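Local coordinates for protein tryptophanyl-tRNA synthetase (Pyrococcus horikoshii, PDB 3JXE) that activates tryptophan with ATP and transfers it to tRNA(Trp), forming the tryptophanyl-tRNA used in protein synthesis, at residues B[202-216]-B[231-243]. Sequence-based numbering, arbitrary orientation.
With TYM (tryptophanyl-5'AMP), chain E.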
ATOM      1  N   THR B 202     -12.375   7.695  -3.335  1.00 62.91           N
ATOM      2  CA  THR B 202     -13.763   8.052  -3.013  1.00 63.42           C
ATOM      3  C   THR B 202     -13.870   8.691  -1.626  1.00 63.84           C
ATOM      4  O   THR B 202     -14.904   9.263  -1.276  1.00 63.87           O
ATOM      5  CB  THR B 202     -14.725   6.842  -3.097  1.00 63.37           C
ATOM      6  OG1 THR B 202     -14.282   5.808  -2.211  1.00 63.32           O
ATOM      7  CG2 THR B 202     -14.798   6.301  -4.515  1.00 63.34           C
ATOM      8  N   PHE B 203     -12.796   8.590  -0.847  1.00 64.39           N
ATOM      9  CA  PHE B 203     -12.746   9.170   0.490  1.00 64.97           C
ATOM     10  C   PHE B 203     -11.887  10.436   0.527  1.00 65.43           C
ATOM     11  O   PHE B 203     -11.353  10.800   1.580  1.00 65.57           O
ATOM     12  CB  PHE B 203     -12.223   8.148   1.511  1.00 64.95           C
ATOM     13  CG  PHE B 203     -12.810   6.767   1.360  1.00 65.15           C
ATOM     14  CD1 PHE B 203     -14.190   6.569   1.370  1.00 65.33           C
ATOM     15  CD2 PHE B 203     -11.976   5.661   1.231  1.00 65.13           C
ATOM     16  CE1 PHE B 203     -14.730   5.292   1.234  1.00 65.40           C
ATOM     17  CE2 PHE B 203     -12.505   4.380   1.099  1.00 65.29           C
ATOM     18  CZ  PHE B 203     -13.885   4.195   1.100  1.00 65.47           C
ATOM     19  N   PHE B 204     -11.755  11.104  -0.620  1.00 65.98           N
ATOM     20  CA  PHE B 204     -11.011  12.363  -0.693  1.00 66.49           C
ATOM     21  C   PHE B 204     -11.756  13.493   0.010  1.00 66.95           C
ATOM     22  O   PHE B 204     -11.140  14.391   0.588  1.00 66.92           O
ATOM     23  CB  PHE B 204     -10.712  12.751  -2.145  1.00 66.44           C
ATOM     24  CG  PHE B 204      -9.301  12.451  -2.585  1.00 66.25           C
ATOM     25  CD1 PHE B 204      -9.063  11.641  -3.690  1.00 66.13           C
ATOM     26  CD2 PHE B 204      -8.211  12.989  -1.903  1.00 65.96           C
ATOM     27  CE1 PHE B 204      -7.761  11.362  -4.108  1.00 66.01           C
ATOM     28  CE2 PHE B 204      -6.907  12.716  -2.310  1.00 65.91           C
ATOM     29  CZ  PHE B 204      -6.681  11.901  -3.415  1.00 65.91           C
ATOM     30  N   GLU B 205     -13.085  13.439  -0.050  1.00 67.57           N
ATOM     31  CA  GLU B 205     -13.940  14.425   0.604  1.00 68.21           C
ATOM     32  C   GLU B 205     -15.109  13.754   1.324  1.00 68.52           C
ATOM     33  O   GLU B 205     -15.445  12.601   1.039  1.00 68.61           O
ATOM     34  CB  GLU B 205     -14.462  15.442  -0.417  1.00 68.28           C
ATOM     35  CG  GLU B 205     -13.419  16.445  -0.903  1.00 68.76           C
ATOM     36  CD  GLU B 205     -13.920  17.312  -2.047  1.00 69.45           C
ATOM     37  OE1 GLU B 205     -15.109  17.707  -2.031  1.00 69.70           O
ATOM     38  OE2 GLU B 205     -13.120  17.603  -2.965  1.00 69.71           O
ATOM     39  N   ARG B 206     -15.721  14.482   2.256  1.00 68.90           N
ATOM     40  CA  ARG B 206     -16.902  13.997   2.972  1.00 69.23           C
ATOM     41  C   ARG B 206     -18.157  14.076   2.104  1.00 69.40           C
ATOM     42  O   ARG B 206     -19.112  13.328   2.317  1.00 69.52           O
ATOM     43  CB  ARG B 206     -17.101  14.765   4.282  1.00 69.29           C
ATOM     44  CG  ARG B 206     -16.021  14.518   5.331  1.00 69.59           C
ATOM     45  CD  ARG B 206     -16.150  13.140   5.965  1.00 70.07           C
ATOM     46  NE  ARG B 206     -14.971  12.795   6.758  1.00 70.52           N
ATOM     47  CZ  ARG B 206     -14.807  11.648   7.412  1.00 70.56           C
ATOM     48  NH1 ARG B 206     -13.695  11.435   8.102  1.00 70.45           N
ATOM     49  NH2 ARG B 206     -15.748  10.710   7.380  1.00 70.50           N
ATOM     50  N   LYS B 207     -18.146  14.986   1.130  1.00 69.60           N
ATOM     51  CA  LYS B 207     -19.192  15.071   0.108  1.00 69.81           C
ATOM     52  C   LYS B 207     -19.207  13.773  -0.695  1.00 69.79           C
ATOM     53  O   LYS B 207     -18.197  13.068  -0.744  1.00 69.83           O
ATOM     54  CB  LYS B 207     -18.933  16.267  -0.814  1.00 69.88           C
ATOM     55  CG  LYS B 207     -18.871  17.611  -0.085  1.00 70.49           C
ATOM     56  CD  LYS B 207     -18.112  18.678  -0.871  1.00 71.37           C
ATOM     57  CE  LYS B 207     -18.983  19.332  -1.936  1.00 72.05           C
ATOM     58  NZ  LYS B 207     -18.328  20.532  -2.529  1.00 72.59           N
ATOM     59  N   ARG B 208     -20.339  13.446  -1.316  1.00 69.78           N
ATOM     60  CA  ARG B 208     -20.439  12.190  -2.069  1.00 69.81           C
ATOM     61  C   ARG B 208     -19.743  12.243  -3.434  1.00 69.62           C
ATOM     62  O   ARG B 208     -19.603  13.310  -4.034  1.00 69.70           O
ATOM     63  CB  ARG B 208     -21.887  11.701  -2.189  1.00 69.88           C
ATOM     64  CG  ARG B 208     -22.817  12.565  -3.012  1.00 70.60           C
ATOM     65  CD  ARG B 208     -24.084  11.788  -3.336  1.00 71.76           C
ATOM     66  NE  ARG B 208     -24.893  11.539  -2.143  1.00 72.65           N
ATOM     67  CZ  ARG B 208     -25.514  10.391  -1.878  1.00 73.04           C
ATOM     68  NH1 ARG B 208     -26.227  10.269  -0.766  1.00 73.13           N
ATOM     69  NH2 ARG B 208     -25.414   9.362  -2.711  1.00 73.35           N
ATOM     70  N   CYS B 209     -19.312  11.076  -3.909  1.00 69.36           N
ATOM     71  CA  CYS B 209     -18.473  10.969  -5.099  1.00 69.06           C
ATOM     72  C   CYS B 209     -19.241  10.501  -6.332  1.00 68.83           C
ATOM     73  O   CYS B 209     -20.140   9.669  -6.224  1.00 68.79           O
ATOM     74  CB  CYS B 209     -17.322  10.002  -4.822  1.00 69.09           C
ATOM     75  SG  CYS B 209     -16.116   9.871  -6.148  1.00 69.17           S
ATOM     76  N   LEU B 210     -18.876  11.037  -7.497  1.00 68.59           N
ATOM     77  CA  LEU B 210     -19.405  10.573  -8.781  1.00 68.36           C
ATOM     78  C   LEU B 210     -18.256  10.047  -9.632  1.00 68.21           C
ATOM     79  O   LEU B 210     -17.248  10.735  -9.815  1.00 68.22           O
ATOM     80  CB  LEU B 210     -20.121  11.704  -9.529  1.00 68.35           C
ATOM     81  CG  LEU B 210     -21.349  11.437 -10.420  1.00 68.34           C
ATOM     82  CD1 LEU B 210     -21.570  12.612 -11.362  1.00 68.23           C
ATOM     83  CD2 LEU B 210     -21.286  10.142 -11.221  1.00 68.20           C
ATOM     84  N   ILE B 211     -18.411   8.829 -10.149  1.00 68.01           N
ATOM     85  CA  ILE B 211     -17.378   8.204 -10.976  1.00 67.76           C
ATOM     86  C   ILE B 211     -17.853   7.937 -12.412  1.00 67.63           C
ATOM     87  O   ILE B 211     -18.570   6.960 -12.661  1.00 67.70           O
ATOM     88  CB  ILE B 211     -16.827   6.904 -10.334  1.00 67.72           C
ATOM     89  CG1 ILE B 211     -16.301   7.188  -8.922  1.00 67.67           C
ATOM     90  CG2 ILE B 211     -15.728   6.300 -11.209  1.00 67.66           C
ATOM     91  CD1 ILE B 211     -16.089   5.953  -8.074  1.00 67.59           C
ATOM     92  N   PRO B 212     -17.470   8.819 -13.356  1.00 67.42           N
ATOM     93  CA  PRO B 212     -17.705   8.572 -14.775  1.00 67.26           C
ATOM     94  C   PRO B 212     -16.637   7.644 -15.361  1.00 67.14           C
ATOM     95  O   PRO B 212     -15.459   8.009 -15.425  1.00 67.14           O
ATOM     96  CB  PRO B 212     -17.613   9.973 -15.404  1.00 67.24           C
ATOM     97  CG  PRO B 212     -17.345  10.931 -14.267  1.00 67.30           C
ATOM     98  CD  PRO B 212     -16.814  10.118 -13.140  1.00 67.38           C
ATOM     99  N   ALA B 213     -17.059   6.448 -15.765  1.00 66.99           N
ATOM    100  CA  ALA B 213     -16.172   5.447 -16.356  1.00 66.88           C
ATOM    101  C   ALA B 213     -16.982   4.465 -17.199  1.00 66.82           C
ATOM    102  O   ALA B 213     -18.200   4.605 -17.320  1.00 66.79           O
ATOM    103  CB  ALA B 213     -15.403   4.709 -15.265  1.00 66.82           C
ATOM    104  N   ALA B 214     -16.312   3.484 -17.798  1.00 66.82           N
ATOM    105  CA  ALA B 214     -17.021   2.416 -18.498  1.00 66.85           C
ATOM    106  C   ALA B 214     -17.430   1.326 -17.514  1.00 66.84           C
ATOM    107  O   ALA B 214     -16.869   1.215 -16.419  1.00 66.87           O
ATOM    108  CB  ALA B 214     -16.180   1.844 -19.639  1.00 66.80           C
ATOM    109  N   ILE B 215     -18.410   0.523 -17.921  1.00 66.79           N
ATOM    110  CA  ILE B 215     -19.032  -0.482 -17.061  1.00 66.69           C
ATOM    111  C   ILE B 215     -18.038  -1.506 -16.476  1.00 66.65           C
ATOM    112  O   ILE B 215     -18.316  -2.120 -15.446  1.00 66.71           O
ATOM    113  CB  ILE B 215     -20.219  -1.176 -17.816  1.00 66.67           C
ATOM    114  CG1 ILE B 215     -21.490  -1.275 -16.945  1.00 66.70           C
ATOM    115  CG2 ILE B 215     -19.781  -2.481 -18.505  1.00 66.63           C
ATOM    116  CD1 ILE B 215     -21.382  -2.070 -15.655  1.00 66.97           C
ATOM    117  N   ASP B 216     -16.880  -1.662 -17.116  1.00 66.58           N
ATOM    118  CA  ASP B 216     -15.884  -2.653 -16.693  1.00 66.61           C
ATOM    119  C   ASP B 216     -15.247  -2.356 -15.330  1.00 66.60           C
ATOM    120  O   ASP B 216     -14.742  -3.261 -14.666  1.00 66.57           O
ATOM    121  CB  ASP B 216     -14.794  -2.819 -17.759  1.00 66.60           C
ATOM    122  CG  ASP B 216     -13.952  -1.566 -17.946  1.00 66.75           C
ATOM    123  OD1 ASP B 216     -12.730  -1.705 -18.158  1.00 66.95           O
ATOM    124  OD2 ASP B 216     -14.500  -0.445 -17.879  1.00 66.92           O
ATOM    125  N   LEU B 231     -17.425   3.248   7.209  1.00 72.23           N
ATOM    126  CA  LEU B 231     -16.168   3.995   7.214  1.00 72.21           C
ATOM    127  C   LEU B 231     -16.410   5.498   7.365  1.00 72.29           C
ATOM    128  O   LEU B 231     -15.460   6.279   7.471  1.00 72.30           O
ATOM    129  CB  LEU B 231     -15.357   3.705   5.945  1.00 72.14           C
ATOM    130  CG  LEU B 231     -14.900   2.265   5.687  1.00 71.90           C
ATOM    131  CD1 LEU B 231     -14.409   2.116   4.260  1.00 71.75           C
ATOM    132  CD2 LEU B 231     -13.839   1.804   6.678  1.00 71.81           C
ATOM    133  N   GLY B 232     -17.682   5.891   7.368  1.00 72.35           N
ATOM    134  CA  GLY B 232     -18.076   7.279   7.610  1.00 72.41           C
ATOM    135  C   GLY B 232     -18.167   8.138   6.364  1.00 72.47           C
ATOM    136  O   GLY B 232     -17.991   9.357   6.433  1.00 72.48           O
ATOM    137  N   TYR B 233     -18.446   7.505   5.227  1.00 72.53           N
ATOM    138  CA  TYR B 233     -18.579   8.206   3.952  1.00 72.65           C
ATOM    139  C   TYR B 233     -19.857   7.792   3.230  1.00 72.95           C
ATOM    140  O   TYR B 233     -20.486   6.792   3.585  1.00 72.91           O
ATOM    141  CB  TYR B 233     -17.363   7.933   3.060  1.00 72.49           C
ATOM    142  CG  TYR B 233     -16.084   8.581   3.541  1.00 72.06           C
ATOM    143  CD1 TYR B 233     -15.249   7.933   4.453  1.00 71.58           C
ATOM    144  CD2 TYR B 233     -15.704   9.842   3.081  1.00 71.61           C
ATOM    145  CE1 TYR B 233     -14.073   8.525   4.899  1.00 71.13           C
ATOM    146  CE2 TYR B 233     -14.528  10.443   3.520  1.00 71.26           C
ATOM    147  CZ  TYR B 233     -13.719   9.778   4.428  1.00 71.08           C
ATOM    148  OH  TYR B 233     -12.555  10.365   4.867  1.00 70.97           O
ATOM    149  N   TYR B 234     -20.244   8.573   2.225  1.00 73.32           N
ATOM    150  CA  TYR B 234     -21.361   8.208   1.360  1.00 73.74           C
ATOM    151  C   TYR B 234     -20.940   7.078   0.430  1.00 73.77           C
ATOM    152  O   TYR B 234     -19.767   6.981   0.058  1.00 73.82           O
ATOM    153  CB  TYR B 234     -21.810   9.403   0.523  1.00 73.89           C
ATOM    154  CG  TYR B 234     -22.552  10.476   1.287  1.00 74.78           C
ATOM    155  CD1 TYR B 234     -21.890  11.614   1.752  1.00 75.42           C
ATOM    156  CD2 TYR B 234     -23.923  10.362   1.533  1.00 75.55           C
ATOM    157  CE1 TYR B 234     -22.574  12.611   2.452  1.00 75.96           C
ATOM    158  CE2 TYR B 234     -24.618  11.351   2.228  1.00 75.96           C
ATOM    159  CZ  TYR B 234     -23.937  12.471   2.685  1.00 76.21           C
ATOM    160  OH  TYR B 234     -24.619  13.449   3.374  1.00 76.57           O
ATOM    161  N   LYS B 235     -21.890   6.225   0.054  1.00 73.81           N
ATOM    162  CA  LYS B 235     -21.616   5.214  -0.962  1.00 73.88           C
ATOM    163  C   LYS B 235     -21.582   5.864  -2.340  1.00 73.82           C
ATOM    164  O   LYS B 235     -22.541   6.520  -2.754  1.00 73.80           O
ATOM    165  CB  LYS B 235     -22.593   4.032  -0.897  1.00 73.91           C
ATOM    166  CG  LYS B 235     -24.034   4.381  -0.595  1.00 74.35           C
ATOM    167  CD  LYS B 235     -24.796   3.140  -0.163  1.00 75.05           C
ATOM    168  CE  LYS B 235     -26.241   3.473   0.166  1.00 75.72           C
ATOM    169  NZ  LYS B 235     -26.949   2.317   0.783  1.00 76.45           N
ATOM    170  N   THR B 236     -20.454   5.684  -3.025  1.00 73.76           N
ATOM    171  CA  THR B 236     -20.145   6.408  -4.260  1.00 73.67           C
ATOM    172  C   THR B 236     -21.188   6.246  -5.369  1.00 73.61           C
ATOM    173  O   THR B 236     -21.760   5.170  -5.555  1.00 73.58           O
ATOM    174  CB  THR B 236     -18.730   6.053  -4.802  1.00 73.65           C
ATOM    175  OG1 THR B 236     -18.387   6.941  -5.870  1.00 73.59           O
ATOM    176  CG2 THR B 236     -18.658   4.606  -5.298  1.00 73.63           C
ATOM    177  N   ALA B 237     -21.432   7.341  -6.082  1.00 73.55           N
ATOM    178  CA  ALA B 237     -22.271   7.330  -7.269  1.00 73.57           C
ATOM    179  C   ALA B 237     -21.409   7.028  -8.489  1.00 73.61           C
ATOM    180  O   ALA B 237     -20.190   7.214  -8.459  1.00 73.61           O
ATOM    181  CB  ALA B 237     -22.983   8.665  -7.429  1.00 73.54           C
ATOM    182  N   ALA B 238     -22.041   6.560  -9.561  1.00 73.68           N
ATOM    183  CA  ALA B 238     -21.315   6.210 -10.776  1.00 73.79           C
ATOM    184  C   ALA B 238     -22.130   6.451 -12.040  1.00 73.88           C
ATOM    185  O   ALA B 238     -23.359   6.360 -12.029  1.00 73.87           O
ATOM    186  CB  ALA B 238     -20.847   4.756 -10.717  1.00 73.77           C
ATOM    187  N   LEU B 239     -21.426   6.778 -13.121  1.00 73.98           N
ATOM    188  CA  LEU B 239     -22.003   6.810 -14.457  1.00 74.09           C
ATOM    189  C   LEU B 239     -21.229   5.834 -15.330  1.00 74.21           C
ATOM    190  O   LEU B 239     -20.018   5.978 -15.511  1.00 74.23           O
ATOM    191  CB  LEU B 239     -21.948   8.220 -15.049  1.00 74.05           C
ATOM    192  CG  LEU B 239     -22.954   9.258 -14.545  1.00 73.99           C
ATOM    193  CD1 LEU B 239     -22.476  10.656 -14.895  1.00 73.94           C
ATOM    194  CD2 LEU B 239     -24.346   9.007 -15.112  1.00 73.92           C
ATOM    195  N   HIS B 240     -21.930   4.835 -15.853  1.00 74.40           N
ATOM    196  CA  HIS B 240     -21.302   3.780 -16.641  1.00 74.66           C
ATOM    197  C   HIS B 240     -21.531   3.986 -18.130  1.00 74.85           C
ATOM    198  O   HIS B 240     -22.670   4.155 -18.572  1.00 74.88           O
ATOM    199  CB  HIS B 240     -21.828   2.404 -16.224  1.00 74.66           C
ATOM    200  CG  HIS B 240     -21.806   2.170 -14.746  1.00 74.74           C
ATOM    201  ND1 HIS B 240     -22.948   2.190 -13.974  1.00 74.75           N
ATOM    202  CD2 HIS B 240     -20.783   1.915 -13.898  1.00 74.82           C
ATOM    203  CE1 HIS B 240     -22.628   1.955 -12.715  1.00 74.82           C
ATOM    204  NE2 HIS B 240     -21.320   1.785 -12.642  1.00 74.79           N
ATOM    205  N   SER B 241     -20.444   3.971 -18.897  1.00 75.07           N
ATOM    206  CA  SER B 241     -20.534   4.041 -20.350  1.00 75.32           C
ATOM    207  C   SER B 241     -20.436   2.648 -20.958  1.00 75.50           C
ATOM    208  O   SER B 241     -19.983   1.704 -20.305  1.00 75.47           O
ATOM    209  CB  SER B 241     -19.436   4.941 -20.924  1.00 75.29           C
ATOM    210  OG  SER B 241     -18.195   4.261 -21.006  1.00 75.29           O
ATOM    211  N   LYS B 242     -20.866   2.530 -22.211  1.00 75.79           N
ATOM    212  CA  LYS B 242     -20.638   1.322 -22.992  1.00 76.13           C
ATOM    213  C   LYS B 242     -19.178   1.286 -23.440  1.00 76.36           C
ATOM    214  O   LYS B 242     -18.381   2.148 -23.059  1.00 76.34           O
ATOM    215  CB  LYS B 242     -21.570   1.277 -24.207  1.00 76.15           C
ATOM    216  CG  LYS B 242     -23.038   1.069 -23.876  1.00 76.31           C
ATOM    217  CD  LYS B 242     -23.896   1.111 -25.131  1.00 76.62           C
ATOM    218  CE  LYS B 242     -25.378   1.084 -24.783  1.00 76.87           C
ATOM    219  NZ  LYS B 242     -26.232   1.169 -26.002  1.00 77.07           N
ATOM    220  N   PHE B 243     -18.825   0.284 -24.238  1.00 76.71           N
ATOM    221  CA  PHE B 243     -17.480   0.197 -24.790  1.00 77.08           C
ATOM    222  C   PHE B 243     -17.438   0.692 -26.227  1.00 77.36           C
ATOM    223  O   PHE B 243     -18.407   0.548 -26.974  1.00 77.35           O
ATOM    224  CB  PHE B 243     -16.953  -1.238 -24.723  1.00 77.05           C
ATOM    225  CG  PHE B 243     -16.867  -1.793 -23.332  1.00 77.05           C
ATOM    226  CD1 PHE B 243     -17.624  -2.900 -22.968  1.00 77.08           C
ATOM    227  CD2 PHE B 243     -16.029  -1.210 -22.385  1.00 76.92           C
ATOM    228  CE1 PHE B 243     -17.549  -3.422 -21.682  1.00 77.08           C
ATOM    229  CE2 PHE B 243     -15.951  -1.723 -21.096  1.00 76.96           C
ATOM    230  CZ  PHE B 243     -16.713  -2.831 -20.745  1.00 76.96           C
TER
HETATM  231  P   TYM E 900      -8.109   1.732 -17.993  0.80 43.72           P
HETATM  232  O1P TYM E 900      -6.815   2.451 -17.981  0.80 43.57           O
HETATM  233  O2P TYM E 900      -8.172   0.349 -18.513  0.80 43.90           O
HETATM  234  O5' TYM E 900      -9.182   2.603 -18.818  0.80 43.91           O
HETATM  235  C5' TYM E 900      -9.372   3.986 -18.496  0.80 44.62           C
HETATM  236  C4' TYM E 900     -10.825   4.417 -18.735  0.80 45.19           C
HETATM  237  O4' TYM E 900     -11.233   4.022 -20.074  0.80 45.24           O
HETATM  238  C1' TYM E 900     -12.439   3.210 -19.975  0.80 45.50           C
HETATM  239  N9  TYM E 900     -12.361   2.270 -21.138  0.80 45.48           N
HETATM  240  C4  TYM E 900     -13.142   2.305 -22.217  0.80 45.35           C
HETATM  241  N3  TYM E 900     -14.173   3.087 -22.590  0.80 45.35           N
HETATM  242  C2  TYM E 900     -14.795   2.893 -23.748  0.80 45.11           C
HETATM  243  N1  TYM E 900     -14.424   1.927 -24.576  0.80 44.98           N
HETATM  244  C6  TYM E 900     -13.401   1.110 -24.268  0.80 45.27           C
HETATM  245  N6  TYM E 900     -13.041   0.146 -25.111  0.80 45.35           N
HETATM  246  C5  TYM E 900     -12.729   1.287 -23.060  0.80 45.32           C
HETATM  247  N7  TYM E 900     -11.710   0.671 -22.470  0.80 45.33           N
HETATM  248  C8  TYM E 900     -11.484   1.275 -21.301  0.80 45.38           C
HETATM  249  C2' TYM E 900     -12.371   2.587 -18.582  0.80 45.69           C
HETATM  250  O2' TYM E 900     -13.684   2.309 -18.104  0.80 45.76           O
HETATM  251  C3' TYM E 900     -11.773   3.721 -17.758  0.80 45.70           C
HETATM  252  O3' TYM E 900     -12.804   4.654 -17.390  0.80 46.38           O
HETATM  253  NH3 TYM E 900      -7.794   0.430 -13.224  0.80 43.19           N
HETATM  254  CA  TYM E 900      -8.301   1.490 -14.105  0.80 43.21           C
HETATM  255  CB  TYM E 900      -7.715   2.837 -13.678  0.80 43.13           C
HETATM  256  CG  TYM E 900      -8.648   3.592 -12.681  0.80 42.78           C
HETATM  257  CD2 TYM E 900      -9.932   4.076 -12.904  0.80 42.29           C
HETATM  258  CE2 TYM E 900     -10.375   4.685 -11.722  0.80 42.20           C
HETATM  259  CE3 TYM E 900     -10.764   4.049 -14.021  0.80 42.33           C
HETATM  260  CD1 TYM E 900      -8.350   3.915 -11.402  0.80 42.80           C
HETATM  261  NE1 TYM E 900      -9.422   4.597 -10.797  0.80 42.45           N
HETATM  262  CZ2 TYM E 900     -11.638   5.261 -11.667  0.80 42.08           C
HETATM  263  CZ3 TYM E 900     -12.034   4.625 -13.959  0.80 42.14           C
HETATM  264  CH2 TYM E 900     -12.471   5.231 -12.783  0.80 42.04           C
HETATM  265  C   TYM E 900      -7.893   1.206 -15.555  0.80 43.36           C
HETATM  266  O   TYM E 900      -6.889   0.534 -15.803  0.80 43.36           O
HETATM  267  OPP TYM E 900      -8.731   1.758 -16.494  0.80 43.46           O
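With chi1 at -70°, Tyr233 holds CG beside its backbone N and sends its ring between Phe203 and Arg206, whose chain bends at chi2 (-73°) to swing the guanidinium back over that ring. The two planes lie 5° apart with centres separated by 4.2 Å, which defines a stack; Arg206 CZ sits off the ring normal, so the cation-pi component is off-centre. Arg206 NH2 also makes a weak hydrogen bond to Gly232 O, approached at the guanidinium edge. On the opposite face of Tyr233, Phe203 CB stands 3.8 Å from the ring centroid in a CH-pi contact, and the two rings meet obliquely. Each face of the tyrosine is therefore covered by a different residue of 202-216.

Beyond this cluster strands 209-214 and 237-241 run nearly parallel, and six backbone hydrogen bonds alternate from Ala237 N to Cys209 O through to Ile215 N to Ser241 O. The bond from Ala213 N to Leu239 O, 3.0 Å, is nearly linear. Leu210 CD2 packs on Leu239 CG, 3.8 Å away, on the face covered by Tyr61 and Leu100, whereas Ile211 and Ala213 turn to the other face, against the tryptophanyl-adenylate.

At the C-terminal end, Asp216 OD2 accepts a hydrogen bond from the ligand O2', and Ala214 N donates to the same oxygen over 2.9 Å; two protein groups thus fix the ribose hydroxyl. Phe243 CZ lies 3.5 Å from Asp216 CB, near the ring plane, packing against this first-shell residue. Strand 209-214, helix 218-227 and strand 237-241 form a beta-alpha-beta unit of the class I synthetase Rossmann fold, with the adenylate site at the C-terminal ends of its parallel strands.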